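Local coordinates for CG1507-PB, isoform B (Drosophila melanogaster, PDB 5FGO), which binds DNA and RNA, probably purine-rich, and unwinds double strands as Pur-alpha; this chain is its repeat III, which probably dimerises, at the interface of chains A and B. Coordinates in Å, arbitrary orientation; residue numbers count along the deposited sequence, not the author numbering. Chains: chain A/B, CG1507-PB, isoform B.

Contact 1: the interface of chains A and B. Residues chain A 18, 20, 27, 29; chain B 62-63, 66.
Two phenylalanines meet edge to face between the chains. The CZ corner of A:Phe29 points down onto one face of B:Phe63, toward its rim; the planes stand at 67° and the centroids are 5.2 Å apart. A:Phe27 adds a lighter touch, taking B:Phe63 CE1 over a face of its own ring at 4.2 Å from CG.

Aliphatic groups fill in around this pair. B:Ile66 lies over one face of A:Phe29, spreading both branches across it: its CD1 end comes 3.6 Å from A:Phe29 CE1, while CG2 sits over the opposite rim at 4.0 Å from A:Phe29 CD2. An extended chi2 of 170° carries CD1 out to the ring. The main-chain O of A:Arg18 lies in plane at the edge of A:Phe29. An alanine in place of A:Phe29 would probably strip B:Ile66 of the face it lies on and B:Phe63 of its edge-on partner, opening a gap between helix and sheet.

The selenomethionine A:Met20 crosses the helix side chains at about a right angle. Its chain bends at chi3 (87°), which turns CE toward B:Phe63 CD1, 3.5 Å off, and leaves SE against B:Arg62 CB at 3.6 Å.

A charged group joins through its flat side: the guanidinium of A:Arg18 lays one face on B:Ile66, with CZ 3.9 Å from CG1, a dispersion contact that uses none of its N-H groups.

In the fold, neighbouring strands 18-22 and 25-33 of chain A supply the sheet surface, and helix 60-72 of chain B lies on it with B:Phe63 and B:Ile66 turned to the sheet and B:Arg62 touching it mainly through its CB.

Contact 2: the interface of chains A and B. Residues chain A 70, 73; chain B 15-18, 29, 31, 40.
The phenol ring of A:Tyr70, from the helix of a PUR repeat, is wedged among strands and an N-terminal segment of chain B. Below one face, beyond the rim rather than over the centre, lie two methyls: B:Ile31 CD1, 3.5 Å from A:Tyr70 CE1, and CE of the selenomethionine B:Met40, 3.5 Å from A:Tyr70 CB. B:Pro15 comes at the CD1-CE1 edge, its CB 3.6 Å from A:Tyr70 CE1. Along the opposite edge B:Phe29 CB stands 3.5 Å from A:Tyr70 CE2, while its own ring points away and has B:Arg18 O in plane at its edge. The CB and CG of B:Arg18 pass near the hydroxyl on the side away from the two methyls.

The hydroxyl anchors the ring. A:Tyr70 OH donates to the main-chain O of B:Glu16 at 2.8 Å, in the carbonyl plane with a C=O...O angle of 153°. B:Phe29 O, 3.2 Å from A:Tyr70 OH, is a second, longer acceptor that may share or alternate for the same proton. Both of these acceptors are backbone carbonyls; the side chain of B:Glu16 is incompletely modelled.

Next to the ring, A:Lys73 slides past B:Pro15 in the opposite direction, CB to CG at 3.8 Å. Its bend at chi2 (65°) directs the amino group toward the B:Arg18 side of the interface, where the like charges would probably keep apart.

Contact 1: the interface of chains A and B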
ATOM      1  N   ARG A  18      -8.116 -10.723  -0.016  1.00 16.60           N
ATOM      2  CA  ARG A  18      -7.204 -11.256   0.992  1.00  6.46           C
ATOM      3  C   ARG A  18      -7.032 -10.468   2.293  1.00  6.85           C
ATOM      4  O   ARG A  18      -7.561  -9.370   2.451  1.00 12.73           O
ATOM      5  CB  ARG A  18      -5.851 -11.422   0.307  1.00  7.93           C
ATOM      6  CG  ARG A  18      -5.894 -12.570  -0.713  1.00 14.99           C
ATOM      7  CD  ARG A  18      -4.571 -12.894  -1.387  1.00 11.40           C
ATOM      8  NE  ARG A  18      -3.576 -13.448  -0.479  1.00 10.73           N
ATOM      9  CZ  ARG A  18      -2.403 -13.929  -0.882  1.00 11.55           C
ATOM     10  NH1 ARG A  18      -2.129 -13.985  -2.177  1.00  5.73           N
ATOM     11  NH2 ARG A  18      -1.532 -14.411  -0.001  1.00 16.25           N
HETATM   12  N   MSE A  20      -4.203 -10.031   6.052  1.00  3.48           N
HETATM   13  CA  MSE A  20      -2.891 -10.337   6.635  1.00  5.04           C
HETATM   14  C   MSE A  20      -2.747  -9.735   8.008  1.00  7.66           C
HETATM   15  O   MSE A  20      -3.229  -8.634   8.255  1.00 11.33           O
HETATM   16  CB  MSE A  20      -1.773  -9.833   5.732  1.00 13.00           C
HETATM   17  CG  MSE A  20      -0.363 -10.003   6.263  1.00  7.78           C
HETATM   18 SE   MSE A  20       0.818  -9.062   5.033  1.00 15.81          SE
HETATM   19  CE  MSE A  20       0.760  -7.293   5.795  1.00 15.98           C
ATOM     20  N   PHE A  27      -4.539  -6.141   7.952  1.00  5.12           N
ATOM     21  CA  PHE A  27      -4.666  -5.512   6.659  1.00  3.18           C
ATOM     22  C   PHE A  27      -5.659  -6.326   5.835  1.00  3.27           C
ATOM     23  O   PHE A  27      -5.594  -7.555   5.789  1.00  3.64           O
ATOM     24  CB  PHE A  27      -3.296  -5.445   5.965  1.00  4.75           C
ATOM     25  CG  PHE A  27      -2.321  -4.525   6.656  1.00 10.12           C
ATOM     26  CD1 PHE A  27      -2.352  -3.161   6.445  1.00  2.80           C
ATOM     27  CD2 PHE A  27      -1.385  -5.037   7.549  1.00  7.21           C
ATOM     28  CE1 PHE A  27      -1.463  -2.335   7.100  1.00  1.95           C
ATOM     29  CE2 PHE A  27      -0.495  -4.202   8.192  1.00  4.07           C
ATOM     30  CZ  PHE A  27      -0.538  -2.854   7.967  1.00  1.95           C
ATOM     31  N   PHE A  29      -7.451  -6.684   1.913  1.00  1.96           N
ATOM     32  CA  PHE A  29      -7.331  -6.283   0.544  1.00  2.91           C
ATOM     33  C   PHE A  29      -8.632  -6.608  -0.140  1.00  2.94           C
ATOM     34  O   PHE A  29      -8.960  -7.770  -0.369  1.00  3.12           O
ATOM     35  CB  PHE A  29      -6.150  -6.988  -0.141  1.00  4.86           C
ATOM     36  CG  PHE A  29      -4.830  -6.762   0.538  1.00  4.18           C
ATOM     37  CD1 PHE A  29      -4.504  -7.421   1.712  1.00  2.31           C
ATOM     38  CD2 PHE A  29      -3.927  -5.840   0.012  1.00  2.28           C
ATOM     39  CE1 PHE A  29      -3.296  -7.180   2.335  1.00  1.87           C
ATOM     40  CE2 PHE A  29      -2.724  -5.596   0.623  1.00  1.74           C
ATOM     41  CZ  PHE A  29      -2.402  -6.258   1.789  1.00  2.04           C
TER
ATOM     42  N   ARG B  62       5.513  -9.933   2.086  1.00  2.15           N
ATOM     43  CA  ARG B  62       4.146 -10.459   2.053  1.00  3.65           C
ATOM     44  C   ARG B  62       3.233  -9.533   1.247  1.00  2.25           C
ATOM     45  O   ARG B  62       2.439  -9.991   0.419  1.00  2.34           O
ATOM     46  CB  ARG B  62       3.616 -10.668   3.490  1.00  2.76           C
ATOM     47  CG  ARG B  62       3.872 -12.061   4.073  1.00  6.67           C
ATOM     48  CD  ARG B  62       3.505 -12.192   5.546  1.00 19.58           C
ATOM     49  NE  ARG B  62       4.510 -11.556   6.402  1.00 25.61           N
ATOM     50  CZ  ARG B  62       4.402 -11.399   7.719  1.00 18.90           C
ATOM     51  NH1 ARG B  62       3.297 -11.756   8.353  1.00  9.73           N
ATOM     52  NH2 ARG B  62       5.388 -10.831   8.398  1.00 21.43           N
ATOM     53  N   PHE B  63       3.387  -8.235   1.472  1.00  1.41           N
ATOM     54  CA  PHE B  63       2.689  -7.212   0.718  1.00  1.72           C
ATOM     55  C   PHE B  63       2.979  -7.224  -0.783  1.00  2.84           C
ATOM     56  O   PHE B  63       2.080  -7.239  -1.625  1.00  2.52           O
ATOM     57  CB  PHE B  63       3.091  -5.869   1.279  1.00  1.43           C
ATOM     58  CG  PHE B  63       1.961  -5.051   1.750  1.00  2.57           C
ATOM     59  CD1 PHE B  63       1.472  -5.210   3.035  1.00  5.89           C
ATOM     60  CD2 PHE B  63       1.396  -4.097   0.930  1.00  4.58           C
ATOM     61  CE1 PHE B  63       0.426  -4.434   3.494  1.00  4.56           C
ATOM     62  CE2 PHE B  63       0.354  -3.313   1.381  1.00  2.66           C
ATOM     63  CZ  PHE B  63      -0.131  -3.486   2.655  1.00  4.34           C
ATOM     64  N   ILE B  66       1.338 -10.173  -2.522  1.00  5.22           N
ATOM     65  CA  ILE B  66      -0.072  -9.964  -2.764  1.00  4.22           C
ATOM     66  C   ILE B  66      -0.226  -9.091  -4.018  1.00  6.51           C
ATOM     67  O   ILE B  66      -1.064  -9.352  -4.898  1.00  5.33           O
ATOM     68  CB  ILE B  66      -0.742  -9.317  -1.554  1.00  5.11           C
ATOM     69  CG1 ILE B  66      -0.843 -10.349  -0.434  1.00  4.40           C
ATOM     70  CG2 ILE B  66      -2.114  -8.769  -1.923  1.00  6.80           C
ATOM     71  CD1 ILE B  66      -1.253  -9.798   0.865  1.00  1.52           C
TER

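Contact 2: the interface of chains A and B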
ATOM      1  N   TYR A  70      11.154  -0.407  -3.027  1.00  4.64           N
ATOM      2  CA  TYR A  70      11.376  -0.298  -1.590  1.00  3.08           C
ATOM      3  C   TYR A  70      11.812  -1.639  -1.049  1.00  3.95           C
ATOM      4  O   TYR A  70      12.653  -1.708  -0.163  1.00  4.04           O
ATOM      5  CB  TYR A  70      10.116   0.173  -0.872  1.00  3.03           C
ATOM      6  CG  TYR A  70       9.948   1.672  -0.853  1.00  4.72           C
ATOM      7  CD1 TYR A  70      10.849   2.481  -0.174  1.00  6.64           C
ATOM      8  CD2 TYR A  70       8.930   2.282  -1.559  1.00  2.15           C
ATOM      9  CE1 TYR A  70      10.718   3.848  -0.163  1.00  3.97           C
ATOM     10  CE2 TYR A  70       8.800   3.646  -1.564  1.00  3.24           C
ATOM     11  CZ  TYR A  70       9.695   4.422  -0.862  1.00  2.99           C
ATOM     12  OH  TYR A  70       9.571   5.784  -0.870  1.00  3.17           O
ATOM     13  N   LYS A  73      15.571  -2.129  -1.613  1.00  5.83           N
ATOM     14  CA  LYS A  73      16.527  -1.384  -0.804  1.00  3.55           C
ATOM     15  C   LYS A  73      16.771  -1.989   0.572  1.00  6.54           C
ATOM     16  O   LYS A  73      17.651  -1.507   1.287  1.00 14.98           O
ATOM     17  CB  LYS A  73      16.074   0.067  -0.566  1.00  4.06           C
ATOM     18  CG  LYS A  73      16.480   1.148  -1.559  1.00  8.08           C
ATOM     19  CD  LYS A  73      15.913   1.012  -2.956  1.00 16.46           C
ATOM     20  CE  LYS A  73      16.330   2.230  -3.794  1.00 20.77           C
ATOM     21  NZ  LYS A  73      15.780   2.267  -5.187  1.00 26.43           N
TER
ATOM     22  N   PRO B  15      15.532   4.628   2.709  1.00  6.08           N
ATOM     23  CA  PRO B  15      15.126   4.893   1.322  1.00  9.63           C
ATOM     24  C   PRO B  15      14.441   6.267   1.191  1.00 13.48           C
ATOM     25  O   PRO B  15      13.918   6.769   2.195  1.00 20.71           O
ATOM     26  CB  PRO B  15      14.159   3.743   1.020  1.00  5.63           C
ATOM     27  CG  PRO B  15      14.649   2.639   1.857  1.00  3.64           C
ATOM     28  CD  PRO B  15      15.194   3.256   3.121  1.00  7.61           C
ATOM     29  N   GLU B  16      14.377   6.845  -0.004  1.00  4.46           N
ATOM     30  CA  GLU B  16      13.980   8.241  -0.084  1.00  8.77           C
ATOM     31  C   GLU B  16      12.488   8.324  -0.445  1.00 14.69           C
ATOM     32  O   GLU B  16      11.864   7.298  -0.733  1.00 13.47           O
ATOM     33  CB  GLU B  16      14.885   8.965  -1.103  1.00  9.27           C
ATOM     34  CG  GLU B  16      14.714  10.477  -1.237  0.27 11.46           C
ATOM     35  OE1 GLU B  16      16.625  10.423  -2.683  0.78 22.44           O
ATOM     36  OE2 GLU B  16      15.487  12.290  -2.584  0.46 13.53           O
ATOM     37  N   GLU B  17      11.925   9.532  -0.413  1.00  8.25           N
ATOM     38  CA  GLU B  17      10.501   9.749  -0.635  1.00  7.58           C
ATOM     39  C   GLU B  17      10.061   9.481  -2.054  1.00  7.09           C
ATOM     40  O   GLU B  17      10.789   9.784  -2.979  1.00 14.06           O
ATOM     41  CB  GLU B  17      10.167  11.187  -0.250  1.00  7.92           C
ATOM     42  CG  GLU B  17      10.426  11.466   1.211  1.00 11.60           C
ATOM     43  CD  GLU B  17      10.070  12.876   1.624  1.00 41.57           C
ATOM     44  OE1 GLU B  17       9.536  13.642   0.790  1.00 48.88           O
ATOM     45  OE2 GLU B  17      10.404  13.244   2.769  1.00 55.00           O
ATOM     46  N   ARG B  18       8.883   8.908  -2.246  1.00  3.44           N
ATOM     47  CA  ARG B  18       8.406   8.725  -3.612  1.00  3.76           C
ATOM     48  C   ARG B  18       6.936   9.108  -3.805  1.00  1.95           C
ATOM     49  O   ARG B  18       6.198   9.284  -2.854  1.00  3.25           O
ATOM     50  CB  ARG B  18       8.714   7.318  -4.100  1.00  3.52           C
ATOM     51  CG  ARG B  18      10.228   7.152  -4.323  1.00  2.70           C
ATOM     52  CD  ARG B  18      10.552   5.863  -4.979  1.00  5.27           C
ATOM     53  NE  ARG B  18      10.187   5.846  -6.379  1.00  4.82           N
ATOM     54  CZ  ARG B  18      10.361   4.781  -7.148  1.00  8.81           C
ATOM     55  NH1 ARG B  18      10.802   3.656  -6.596  1.00  7.24           N
ATOM     56  NH2 ARG B  18      10.028   4.814  -8.435  1.00  8.82           N
ATOM     57  N   PHE B  29       4.874   7.908  -0.568  1.00  0.68           N
ATOM     58  CA  PHE B  29       5.540   6.811   0.125  1.00  0.96           C
ATOM     59  C   PHE B  29       6.702   7.361   0.907  1.00  1.46           C
ATOM     60  O   PHE B  29       7.607   7.950   0.320  1.00  3.06           O
ATOM     61  CB  PHE B  29       6.062   5.781  -0.871  1.00  0.97           C
ATOM     62  CG  PHE B  29       5.022   5.263  -1.840  1.00  0.76           C
ATOM     63  CD1 PHE B  29       4.522   6.085  -2.855  1.00  0.50           C
ATOM     64  CD2 PHE B  29       4.601   3.939  -1.781  1.00  0.57           C
ATOM     65  CE1 PHE B  29       3.590   5.617  -3.744  1.00  0.30           C
ATOM     66  CE2 PHE B  29       3.681   3.446  -2.678  1.00  0.60           C
ATOM     67  CZ  PHE B  29       3.165   4.285  -3.659  1.00  0.60           C
ATOM     68  N   ILE B  31       9.490   6.562   4.373  1.00  1.17           N
ATOM     69  CA  ILE B  31      10.007   5.617   5.330  1.00  1.64           C
ATOM     70  C   ILE B  31      10.326   6.268   6.683  1.00  3.57           C
ATOM     71  O   ILE B  31      10.761   7.405   6.747  1.00  5.68           O
ATOM     72  CB  ILE B  31      11.272   4.934   4.767  1.00  3.45           C
ATOM     73  CG1 ILE B  31      11.006   4.438   3.347  1.00  2.40           C
ATOM     74  CG2 ILE B  31      11.787   3.836   5.686  1.00  1.57           C
ATOM     75  CD1 ILE B  31       9.927   3.439   3.253  1.00  1.88           C
HETATM   76  N   MSE B  40       6.701   1.692   6.359  1.00  2.98           N
HETATM   77  CA  MSE B  40       6.339   2.446   5.170  1.00  2.10           C
HETATM   78  C   MSE B  40       4.945   3.069   5.339  1.00  5.35           C
HETATM   79  O   MSE B  40       3.961   2.367   5.552  1.00  3.82           O
HETATM   80  CB  MSE B  40       6.356   1.551   3.926  1.00  1.98           C
HETATM   81  CG  MSE B  40       6.177   2.323   2.630  1.00  1.22           C
HETATM   82 SE   MSE B  40       5.722   1.237   1.100  1.00  1.10          SE
HETATM   83  CE  MSE B  40       7.273   0.102   1.196  1.00  1.26           C
TER

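Contact 1 and contact 2 have C-alpha centres about 19 Å apart. Both set helix 60-72 of one chain against strands 18-22 and 25-33 of the other (25-34 in chain B), contact 2 adding strand 37-46 and the segment before strand 18-22. Contact 1 takes the helix's first half, from chain B; contact 2 takes A:Tyr70 near its end, with A:Lys73 just past it. Residues 18 and 29 serve in both, from opposite chains. Because the interface is two-fold symmetric, each contact recurs with the chains swapped, and each helix is held along its length by the partner. Such reciprocal clasping suggests an intertwined dimer of repeat III.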